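Local coordinates for protein glycerol-3-phosphate dehydrogenase [NAD(+)] (Dunaliella salina, PDB 6IUY) that probably reduces dihydroxyacetone phosphate to sn-glycerol 3-phosphate with NADH, in a chain that also carries a haloacid dehalogenase-like phosphatase domain, at residues 272-277 and 414-419. Sequence-based numbering, arbitrary orientation.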
ATOM      1  N   VAL A 272       6.902 -26.552  -6.432  1.00 41.03           N
ATOM      2  CA  VAL A 272       6.755 -27.643  -7.412  1.00 37.38           C
ATOM      3  C   VAL A 272       5.569 -28.516  -7.061  1.00 37.19           C
ATOM      4  O   VAL A 272       4.955 -29.122  -7.935  1.00 41.28           O
ATOM      5  CB  VAL A 272       8.027 -28.523  -7.515  1.00 37.15           C
ATOM      6  CG1 VAL A 272       7.969 -29.649  -6.517  1.00 37.72           C
ATOM      7  CG2 VAL A 272       8.149 -29.099  -8.911  1.00 41.19           C
ATOM      8  N   ARG A 273       5.226 -28.576  -5.776  1.00 38.99           N
ATOM      9  CA  ARG A 273       4.090 -29.381  -5.332  1.00 32.65           C
ATOM     10  C   ARG A 273       2.767 -28.810  -5.839  1.00 41.73           C
ATOM     11  O   ARG A 273       1.841 -29.562  -6.207  1.00 36.78           O
ATOM     12  CB  ARG A 273       4.065 -29.464  -3.809  1.00 40.39           C
ATOM     13  CG  ARG A 273       2.812 -30.117  -3.255  1.00 39.88           C
ATOM     14  CD  ARG A 273       2.810 -30.243  -1.741  1.00 34.79           C
ATOM     15  NE  ARG A 273       1.833 -31.259  -1.326  1.00 38.34           N
ATOM     16  CZ  ARG A 273       0.573 -31.001  -0.970  1.00 40.27           C
ATOM     17  NH1 ARG A 273       0.123 -29.754  -0.954  1.00 38.73           N
ATOM     18  NH2 ARG A 273      -0.240 -31.990  -0.621  1.00 39.01           N
ATOM     19  N   MET A 274       2.667 -27.477  -5.832  1.00 38.21           N
ATOM     20  CA  MET A 274       1.474 -26.788  -6.316  1.00 43.42           C
ATOM     21  C   MET A 274       1.407 -26.850  -7.835  1.00 38.78           C
ATOM     22  O   MET A 274       0.369 -27.120  -8.412  1.00 42.07           O
ATOM     23  CB  MET A 274       1.459 -25.328  -5.865  1.00 38.57           C
ATOM     24  CG  MET A 274       1.512 -25.119  -4.344  1.00 40.74           C
ATOM     25  SD  MET A 274       1.090 -23.390  -3.963  1.00 38.88           S
ATOM     26  CE  MET A 274       2.615 -22.520  -4.273  1.00 32.77           C
ATOM     27  N   VAL A 275       2.538 -26.568  -8.462  1.00 32.86           N
ATOM     28  CA  VAL A 275       2.711 -26.660  -9.905  1.00 40.42           C
ATOM     29  C   VAL A 275       2.412 -28.069 -10.429  1.00 44.35           C
ATOM     30  O   VAL A 275       1.731 -28.254 -11.452  1.00 43.72           O
ATOM     31  CB  VAL A 275       4.127 -26.241 -10.244  1.00 43.14           C
ATOM     32  CG1 VAL A 275       4.621 -26.881 -11.518  1.00 41.88           C
ATOM     33  CG2 VAL A 275       4.204 -24.715 -10.248  1.00 36.61           C
ATOM     34  N   ALA A 276       2.868 -29.075  -9.696  1.00 40.74           N
ATOM     35  CA  ALA A 276       2.576 -30.443 -10.081  1.00 41.31           C
ATOM     36  C   ALA A 276       1.078 -30.759  -9.981  1.00 40.96           C
ATOM     37  O   ALA A 276       0.558 -31.518 -10.796  1.00 40.32           O
ATOM     38  CB  ALA A 276       3.406 -31.423  -9.232  1.00 39.22           C
ATOM     39  N   GLN A 277       0.376 -30.193  -8.998  1.00 38.54           N
ATOM     40  CA  GLN A 277      -1.076 -30.422  -8.883  1.00 42.00           C
ATOM     41  C   GLN A 277      -1.828 -29.862 -10.079  1.00 43.90           C
ATOM     42  O   GLN A 277      -2.776 -30.485 -10.547  1.00 47.80           O
ATOM     43  CB  GLN A 277      -1.652 -29.805  -7.605  1.00 44.01           C
ATOM     44  CG  GLN A 277      -1.206 -30.505  -6.342  1.00 47.77           C
ATOM     45  CD  GLN A 277      -1.625 -29.780  -5.091  1.00 45.28           C
ATOM     46  OE1 GLN A 277      -1.926 -28.572  -5.112  1.00 42.12           O
ATOM     47  NE2 GLN A 277      -1.641 -30.512  -3.977  1.00 42.47           N
ATOM     48  N   GLY A 414       6.555 -23.544   4.499  1.00 36.98           N
ATOM     49  CA  GLY A 414       6.062 -24.680   5.265  1.00 31.62           C
ATOM     50  C   GLY A 414       4.554 -24.710   5.368  1.00 42.12           C
ATOM     51  O   GLY A 414       3.930 -25.769   5.270  1.00 41.47           O
ATOM     52  N   ASP A 415       3.964 -23.531   5.556  1.00 40.63           N
ATOM     53  CA  ASP A 415       2.518 -23.393   5.698  1.00 44.75           C
ATOM     54  C   ASP A 415       1.726 -23.578   4.395  1.00 37.69           C
ATOM     55  O   ASP A 415       0.640 -24.154   4.377  1.00 38.94           O
ATOM     56  CB  ASP A 415       2.222 -22.026   6.294  1.00 46.62           C
ATOM     57  CG  ASP A 415       2.785 -21.883   7.687  1.00 54.09           C
ATOM     58  OD1 ASP A 415       2.573 -22.813   8.504  1.00 58.42           O
ATOM     59  OD2 ASP A 415       3.460 -20.865   7.959  1.00 61.55           O
ATOM     60  N   ILE A 416       2.262 -23.059   3.309  1.00 35.36           N
ATOM     61  CA  ILE A 416       1.670 -23.277   1.994  1.00 39.69           C
ATOM     62  C   ILE A 416       1.801 -24.748   1.601  1.00 37.81           C
ATOM     63  O   ILE A 416       0.909 -25.313   0.977  1.00 38.21           O
ATOM     64  CB  ILE A 416       2.334 -22.370   0.969  1.00 36.99           C
ATOM     65  CG1 ILE A 416       2.073 -20.913   1.361  1.00 33.12           C
ATOM     66  CG2 ILE A 416       1.853 -22.674  -0.433  1.00 36.17           C
ATOM     67  CD1 ILE A 416       3.003 -19.905   0.668  1.00 39.84           C
ATOM     68  N   ALA A 417       2.895 -25.385   2.000  1.00 36.48           N
ATOM     69  CA  ALA A 417       3.075 -26.817   1.729  1.00 40.36           C
ATOM     70  C   ALA A 417       2.000 -27.637   2.439  1.00 41.62           C
ATOM     71  O   ALA A 417       1.713 -28.772   2.063  1.00 41.64           O
ATOM     72  CB  ALA A 417       4.467 -27.275   2.166  1.00 40.54           C
ATOM     73  N   LYS A 418       1.399 -27.054   3.471  1.00 40.85           N
ATOM     74  CA  LYS A 418       0.347 -27.732   4.209  1.00 43.29           C
ATOM     75  C   LYS A 418      -1.012 -27.244   3.729  1.00 44.84           C
ATOM     76  O   LYS A 418      -2.049 -27.608   4.282  1.00 47.40           O
ATOM     77  CB  LYS A 418       0.522 -27.510   5.710  1.00 48.06           C
ATOM     78  CG  LYS A 418       1.630 -28.391   6.293  1.00 50.21           C
ATOM     79  CD  LYS A 418       2.393 -27.711   7.395  1.00 53.25           C
ATOM     80  CE  LYS A 418       1.492 -27.454   8.583  1.00 60.27           C
ATOM     81  NZ  LYS A 418       2.187 -26.728   9.684  1.00 63.43           N
ATOM     82  N   GLU A 419      -0.987 -26.411   2.694  1.00 44.70           N
ATOM     83  CA  GLU A 419      -2.198 -25.923   2.049  1.00 41.77           C
ATOM     84  C   GLU A 419      -3.025 -24.967   2.914  1.00 44.55           C
ATOM     85  O   GLU A 419      -4.247 -24.873   2.758  1.00 47.07           O
ATOM     86  CB  GLU A 419      -3.063 -27.115   1.610  1.00 47.65           C
ATOM     87  CG  GLU A 419      -2.325 -28.080   0.665  1.00 45.26           C
ATOM     88  CD  GLU A 419      -3.243 -29.078  -0.039  1.00 47.51           C
ATOM     89  OE1 GLU A 419      -4.442 -29.157   0.315  1.00 49.25           O
ATOM     90  OE2 GLU A 419      -2.760 -29.775  -0.963  1.00 42.54           O
TER
HETATM   91  O   HOH W   1       1.209 -27.200  -1.312  1.00 41.41           O
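R273 and A417 have the closest CA atoms across the contact, 7.6 Å apart, where helix 266-282, the helix after the first strand of the Rossmann-type NAD-binding domain, faces the Schellman motif at E419, after helix 413-416. At that motif E419 takes a positive phi (69°), and its N bonds back to I416 O at 2.8 Å. With CG anti to the backbone N (chi1 172°) and the chain extended as far as NE, R273 reaches the E419 side chain and crosses it at about a right angle. R273 NH1 forms a salt bridge with E419 OE2 at 2.9 Å, using the anti lone pair of that oxygen, which lies tilted out of the guanidinium plane, while NH2 adds a weak bond; the guanidinium and carboxylate planes are 50° apart. OE2 takes a further bond from Q277 NE2 at 3.3 Å, nearly along the C-O axis and within the amide plane. The other end of that amide, OE1, is held by Y445, and R273 NE by the carbonyl of D326. An alanine in place of E419 would probably leave the guanidinium without its carboxylate mate and Q277 NE2 without this acceptor. Nearer the bound NAD, about 7 Å from the I416 side chain, the contact is apolar: M274 SD packs against I416 CG2 at 3.7 Å, beside W267 and F446, and N482 of the second subunit also touches I416. Between the polar and apolar halves a water bridges the segments, accepting from R273 NH1 at 2.8 Å and donating to I416 O at 3.0 Å.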